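Local coordinates for glutamine cyclotransferase (PDB 3NOL), which catalyses the cyclisation of N-terminal glutamine to pyroglutamate, with loss of ammonia, as a beta-propeller glutaminyl cyclase, at residues I140-T145 with N175-V180; P146-L151 with R160-T165. All blocks are in the same frame, centred on the assembly; numbering follows the deposited sequence.

Contact 1: residues I140-T145 with N175-V180. With CA (calcium ion), chain B; SO4 (sulfate ion), chain D.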
loop_
_atom_site.group_PDB
_atom_site.type_symbol
_atom_site.label_atom_id
_atom_site.label_comp_id
_atom_site.label_asym_id
_atom_site.label_seq_id
_atom_site.Cartn_x
_atom_site.Cartn_y
_atom_site.Cartn_z
ATOM N N ILE A 140 4.683 9.536 -3.010
ATOM C CA ILE A 140 3.658 9.470 -4.031
ATOM C C ILE A 140 2.396 8.998 -3.330
ATOM O O ILE A 140 2.406 7.943 -2.679
ATOM C CB ILE A 140 4.027 8.487 -5.150
ATOM C CG1 ILE A 140 5.389 8.834 -5.780
ATOM C CG2 ILE A 140 2.888 8.437 -6.193
ATOM C CD1 ILE A 140 5.929 7.677 -6.589
ATOM N N MET A 141 1.340 9.801 -3.422
ATOM C CA MET A 141 0.103 9.521 -2.717
ATOM C C MET A 141 -1.114 9.403 -3.651
ATOM O O MET A 141 -1.274 10.200 -4.590
ATOM C CB MET A 141 -0.153 10.573 -1.626
ATOM C CG MET A 141 -0.589 11.937 -2.074
ATOM S SD MET A 141 -0.859 13.037 -0.635
ATOM C CE MET A 141 -2.379 12.435 0.074
ATOM N N SER A 142 -1.942 8.394 -3.381
ATOM C CA SER A 142 -3.254 8.236 -4.021
ATOM C C SER A 142 -4.341 8.695 -3.030
ATOM O O SER A 142 -4.062 8.925 -1.835
ATOM C CB SER A 142 -3.501 6.767 -4.386
ATOM O OG SER A 142 -3.459 5.941 -3.219
ATOM N N ASP A 143 -5.574 8.784 -3.521
ATOM C CA ASP A 143 -6.686 9.287 -2.723
ATOM C C ASP A 143 -8.050 8.746 -3.162
ATOM O O ASP A 143 -9.082 9.341 -2.844
ATOM C CB ASP A 143 -6.691 10.838 -2.729
ATOM C CG ASP A 143 -6.957 11.433 -4.113
ATOM O OD1 ASP A 143 -7.221 10.668 -5.065
ATOM O OD2 ASP A 143 -6.905 12.676 -4.239
ATOM N N GLY A 144 -8.078 7.650 -3.912
ATOM C CA GLY A 144 -9.358 7.025 -4.296
ATOM C C GLY A 144 -9.896 7.639 -5.586
ATOM O O GLY A 144 -10.906 7.178 -6.110
ATOM N N THR A 145 -9.238 8.705 -6.053
ATOM C CA THR A 145 -9.539 9.295 -7.358
ATOM C C THR A 145 -8.512 8.833 -8.412
ATOM O O THR A 145 -7.591 8.086 -8.090
ATOM C CB THR A 145 -9.561 10.844 -7.302
ATOM O OG1 THR A 145 -8.220 11.341 -7.319
ATOM C CG2 THR A 145 -10.310 11.347 -6.032
ATOM N N ASN A 175 -5.840 2.912 -4.578
ATOM C CA ASN A 175 -5.723 2.766 -3.124
ATOM C C ASN A 175 -4.257 2.482 -2.733
ATOM O O ASN A 175 -3.394 3.287 -3.097
ATOM C CB ASN A 175 -6.678 1.669 -2.632
ATOM C CG ASN A 175 -7.112 1.875 -1.177
ATOM O OD1 ASN A 175 -6.538 2.700 -0.439
ATOM N ND2 ASN A 175 -8.124 1.113 -0.755
ATOM N N GLU A 176 -3.962 1.367 -2.031
ATOM C CA GLU A 176 -2.559 1.115 -1.589
ATOM C C GLU A 176 -1.589 1.138 -2.783
ATOM O O GLU A 176 -1.912 0.639 -3.869
ATOM C CB GLU A 176 -2.427 -0.180 -0.752
ATOM C CG GLU A 176 -1.579 -0.030 0.496
ATOM C CD GLU A 176 -0.059 -0.141 0.235
ATOM O OE1 GLU A 176 0.362 -1.013 -0.566
ATOM O OE2 GLU A 176 0.708 0.614 0.889
ATOM N N LEU A 177 -0.425 1.753 -2.576
ATOM C CA LEU A 177 0.556 1.937 -3.654
ATOM C C LEU A 177 1.859 1.248 -3.306
ATOM O O LEU A 177 2.174 1.078 -2.115
ATOM C CB LEU A 177 0.881 3.418 -3.848
ATOM C CG LEU A 177 -0.255 4.380 -4.201
ATOM C CD1 LEU A 177 0.331 5.774 -4.457
ATOM C CD2 LEU A 177 -0.989 3.832 -5.427
ATOM N N GLU A 178 2.622 0.919 -4.348
ATOM C CA GLU A 178 4.020 0.523 -4.162
ATOM C C GLU A 178 4.862 0.856 -5.393
ATOM O O GLU A 178 4.476 0.500 -6.503
ATOM C CB GLU A 178 4.139 -0.979 -3.848
ATOM C CG GLU A 178 5.548 -1.335 -3.358
ATOM C CD GLU A 178 5.848 -0.766 -1.968
ATOM O OE1 GLU A 178 7.046 -0.636 -1.648
ATOM O OE2 GLU A 178 4.898 -0.454 -1.185
ATOM N N TRP A 179 5.992 1.537 -5.185
ATOM C CA TRP A 179 6.973 1.751 -6.269
ATOM C C TRP A 179 7.728 0.447 -6.485
ATOM O O TRP A 179 8.367 -0.078 -5.559
ATOM C CB TRP A 179 7.952 2.832 -5.839
ATOM C CG TRP A 179 8.931 3.196 -6.883
ATOM C CD1 TRP A 179 10.231 2.765 -6.982
ATOM C CD2 TRP A 179 8.728 4.116 -7.958
ATOM N NE1 TRP A 179 10.839 3.343 -8.078
ATOM C CE2 TRP A 179 9.942 4.175 -8.698
ATOM C CE3 TRP A 179 7.636 4.872 -8.390
ATOM C CZ2 TRP A 179 10.096 4.993 -9.834
ATOM C CZ3 TRP A 179 7.794 5.692 -9.527
ATOM C CH2 TRP A 179 9.010 5.729 -10.240
ATOM N N VAL A 180 7.624 -0.107 -7.687
ATOM C CA VAL A 180 8.263 -1.372 -7.998
ATOM C C VAL A 180 9.059 -1.235 -9.297
ATOM O O VAL A 180 8.480 -1.137 -10.389
ATOM C CB VAL A 180 7.217 -2.531 -8.088
ATOM C CG1 VAL A 180 7.883 -3.892 -8.416
ATOM C CG2 VAL A 180 6.374 -2.631 -6.806
HETATM CA CA CA B . 2.771 -0.297 -0.265
HETATM S S SO4 D . 13.936 1.942 -8.905
HETATM O O1 SO4 D . 15.303 1.427 -8.790
HETATM O O2 SO4 D . 12.975 0.868 -8.676
HETATM O O3 SO4 D . 13.767 2.996 -7.907
HETATM O O4 SO4 D . 13.714 2.490 -10.249
HETATM O O HOH W 1 3.752 1.671 0.683
#
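Ser142 and Leu177 meet where two neighbouring blades of the beta-propeller pack together near its central axis, strand 139-141 and the turn after it facing strand 177-180. This inner part is the tight one. Leu177 pushes its CD1 methyl against the backbone of 140-142, 3.5 Å from Ile140 O and 3.6 Å from Ser142 N, and meets Ile140 CG2 at about a right angle; a branched aliphatic tip suits a wall of mixed backbone and methyl surface. Beside it Ser142 OG donates a 2.7 Å hydrogen bond to Asn175 O, arriving 29° out of the carbonyl plane. The chi1 of Ser142, 60°, sets OG between that residue's N and carbonyl carbon, and the small hydroxyl, also bonded to Gly131 N, ties a buried carbonyl just before the corner at Glu176.

Toward the partly exposed Trp179 the packing thins to one apolar touch: Ile140 CD1 lies 3.7 Å from Trp179 CE3, oblique to the ring. At the pyrrole end of the indole, Trp179 NE1 donates a 3.0 Å hydrogen bond to O3 of a sulfate, probably from the crystallisation liquor, that Lys234 NZ also binds. An alanine in place of Trp179 would probably open a gap beside Ile140 CD1 and take away the sulfate's NE1 donor.

Calcium is bound off to one flank of the packing. Glu176 chelates the ion with both carboxylate oxygens and Glu178 adds OE2; carbonyls of Phe48 and Ile230 complete the protein ligands. While the Leu177 side chain fills the interface, its carbonyl O binds the calcium at 2.4 Å.

Contact 2: residues P146-L151 with R160-T165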
loop_
_atom_site.group_PDB
_atom_site.type_symbol
_atom_site.label_atom_id
_atom_site.label_comp_id
_atom_site.label_asym_id
_atom_site.label_seq_id
_atom_site.Cartn_x
_atom_site.Cartn_y
_atom_site.Cartn_z
ATOM N N PRO A 146 -8.660 9.261 -9.679
ATOM C CA PRO A 146 -7.587 8.977 -10.667
ATOM C C PRO A 146 -6.280 9.752 -10.461
ATOM O O PRO A 146 -5.295 9.507 -11.174
ATOM C CB PRO A 146 -8.214 9.404 -12.010
ATOM C CG PRO A 146 -9.682 9.359 -11.772
ATOM C CD PRO A 146 -9.822 9.889 -10.337
ATOM N N VAL A 147 -6.285 10.686 -9.522
ATOM C CA VAL A 147 -5.179 11.656 -9.424
ATOM C C VAL A 147 -4.128 11.169 -8.420
ATOM O O VAL A 147 -4.473 10.862 -7.258
ATOM C CB VAL A 147 -5.683 13.039 -9.017
ATOM C CG1 VAL A 147 -4.490 14.017 -8.882
ATOM C CG2 VAL A 147 -6.702 13.574 -10.023
ATOM N N LEU A 148 -2.874 11.094 -8.872
ATOM C CA LEU A 148 -1.726 10.841 -7.982
ATOM C C LEU A 148 -0.917 12.130 -7.786
ATOM O O LEU A 148 -0.738 12.913 -8.728
ATOM C CB LEU A 148 -0.798 9.763 -8.564
ATOM C CG LEU A 148 -1.343 8.340 -8.753
ATOM C CD1 LEU A 148 -0.276 7.431 -9.408
ATOM C CD2 LEU A 148 -1.768 7.784 -7.378
ATOM N N ARG A 149 -0.413 12.328 -6.574
ATOM C CA ARG A 149 0.388 13.504 -6.247
ATOM C C ARG A 149 1.765 13.083 -5.800
ATOM O O ARG A 149 1.902 12.162 -4.963
ATOM C CB ARG A 149 -0.274 14.299 -5.128
ATOM C CG ARG A 149 -1.487 15.058 -5.579
ATOM C CD ARG A 149 -2.218 15.602 -4.356
ATOM N NE ARG A 149 -3.235 14.682 -3.841
ATOM C CZ ARG A 149 -3.902 14.855 -2.696
ATOM N NH1 ARG A 149 -4.839 13.988 -2.342
ATOM N NH2 ARG A 149 -3.635 15.901 -1.909
ATOM N N PHE A 150 2.765 13.752 -6.366
ATOM C CA PHE A 150 4.164 13.554 -5.995
ATOM C C PHE A 150 4.519 14.664 -5.031
ATOM O O PHE A 150 4.487 15.845 -5.424
ATOM C CB PHE A 150 5.073 13.639 -7.223
ATOM C CG PHE A 150 4.896 12.515 -8.202
ATOM C CD1 PHE A 150 5.887 11.529 -8.333
ATOM C CD2 PHE A 150 3.756 12.443 -9.012
ATOM C CE1 PHE A 150 5.740 10.482 -9.258
ATOM C CE2 PHE A 150 3.588 11.394 -9.923
ATOM C CZ PHE A 150 4.579 10.415 -10.060
ATOM N N LEU A 151 4.870 14.288 -3.800
ATOM C CA LEU A 151 5.209 15.254 -2.759
ATOM C C LEU A 151 6.706 15.486 -2.644
ATOM O O LEU A 151 7.488 14.526 -2.662
ATOM C CB LEU A 151 4.665 14.816 -1.394
ATOM C CG LEU A 151 3.183 14.395 -1.256
ATOM C CD1 LEU A 151 2.827 14.081 0.207
ATOM C CD2 LEU A 151 2.203 15.409 -1.834
ATOM N N ARG A 160 4.263 17.681 -8.369
ATOM C CA ARG A 160 3.741 17.136 -9.637
ATOM C C ARG A 160 2.412 16.423 -9.366
ATOM O O ARG A 160 2.226 15.796 -8.320
ATOM C CB ARG A 160 4.695 16.145 -10.302
ATOM C CG ARG A 160 4.962 16.467 -11.779
ATOM C CD ARG A 160 4.731 15.321 -12.794
ATOM N NE ARG A 160 5.429 14.091 -12.462
ATOM C CZ ARG A 160 5.422 12.970 -13.191
ATOM N NH1 ARG A 160 4.786 12.886 -14.357
ATOM N NH2 ARG A 160 6.086 11.924 -12.744
ATOM N N THR A 161 1.498 16.524 -10.309
ATOM C CA THR A 161 0.183 15.911 -10.161
ATOM C C THR A 161 -0.141 15.281 -11.501
ATOM O O THR A 161 -0.030 15.948 -12.557
ATOM C CB THR A 161 -0.866 16.979 -9.761
ATOM O OG1 THR A 161 -0.468 17.618 -8.537
ATOM C CG2 THR A 161 -2.246 16.387 -9.590
ATOM N N ILE A 162 -0.510 13.997 -11.480
ATOM C CA ILE A 162 -0.848 13.288 -12.723
ATOM C C ILE A 162 -2.203 12.595 -12.594
ATOM O O ILE A 162 -2.634 12.276 -11.489
ATOM C CB ILE A 162 0.248 12.267 -13.152
ATOM C CG1 ILE A 162 0.333 11.089 -12.165
ATOM C CG2 ILE A 162 1.602 12.998 -13.359
ATOM C CD1 ILE A 162 1.327 9.960 -12.565
ATOM N N THR A 163 -2.851 12.376 -13.738
ATOM C CA THR A 163 -4.147 11.724 -13.785
ATOM C C THR A 163 -3.943 10.361 -14.426
ATOM O O THR A 163 -3.392 10.252 -15.541
ATOM C CB THR A 163 -5.185 12.571 -14.564
ATOM O OG1 THR A 163 -5.335 13.854 -13.922
ATOM C CG2 THR A 163 -6.548 11.885 -14.594
ATOM N N VAL A 164 -4.385 9.329 -13.721
ATOM C CA VAL A 164 -4.161 7.956 -14.179
ATOM C C VAL A 164 -5.257 7.521 -15.139
ATOM O O VAL A 164 -6.445 7.748 -14.879
ATOM C CB VAL A 164 -3.994 6.953 -12.999
ATOM C CG1 VAL A 164 -3.821 5.534 -13.522
ATOM C CG2 VAL A 164 -2.793 7.372 -12.116
ATOM N N THR A 165 -4.835 6.894 -16.238
ATOM C CA THR A 165 -5.774 6.451 -17.275
ATOM C C THR A 165 -5.501 5.009 -17.692
ATOM O O THR A 165 -4.346 4.564 -17.702
ATOM C CB THR A 165 -5.774 7.372 -18.528
ATOM O OG1 THR A 165 -4.490 7.334 -19.173
ATOM C CG2 THR A 165 -6.168 8.841 -18.163
#
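Phe150 and Arg160 lie side by side and point the same way in an antiparallel beta-hairpin, whose strands 147-151 and 158-166 belong to one propeller blade. The guanidinium of Arg160 rests on one face of the Phe150 ring, planes 28° apart, in a cation-pi stack with CZ 4.4 Å from the ring centroid. Bends at chi2 and chi3 fold the arginine back over the ring, and NH2, which comes within 3.4 Å of Phe150 CZ, also donates to Pro199 O; a long, flat cation can serve both partners.

Ile162 approaches the same ring at its edge, CD1 being 3.8 Å from Phe150 CE2, while its CG1 packs on Leu148 CB. Just beyond the paired strands, Leu148 CD1 meets Val164 CG2 at 3.7 Å.

Val147, Arg149, Thr161 and Thr163 occupy the other face. There the Arg149 stem runs alongside Thr161, but its charged end leads away to Asp143 and the carbonyl of Asp126. Beta-branched residues suit these extended strands, held in register by the bonds of the Leu148-Ile162 pair and by Phe150 N to Arg160 O. Past the strand end the pairing is extended by Val164 N, which donates to Pro146 O at 2.7 Å.

In the fold
Contacts 1 and 2 have centres about 9 Å apart and share one propeller blade, where strands 139-141 and 147-151 are sheet neighbours. Along the chain the order is 140-145, 146-151, 160-165, 175-180, so the hairpin of contact 2 is completed before the chain returns to the inner strand of the next blade in contact 1. Contact 2 thus builds the outer part of a blade, about 16 Å from the chain centre, and contact 1 joins its inner part to the next, about 7 Å from that centre and beside the calcium. A probable hydrogen bond from Met141 N to Arg149 O (2.9 Å) and the packing of Ser142 CB on Leu148 CD2 connect the two.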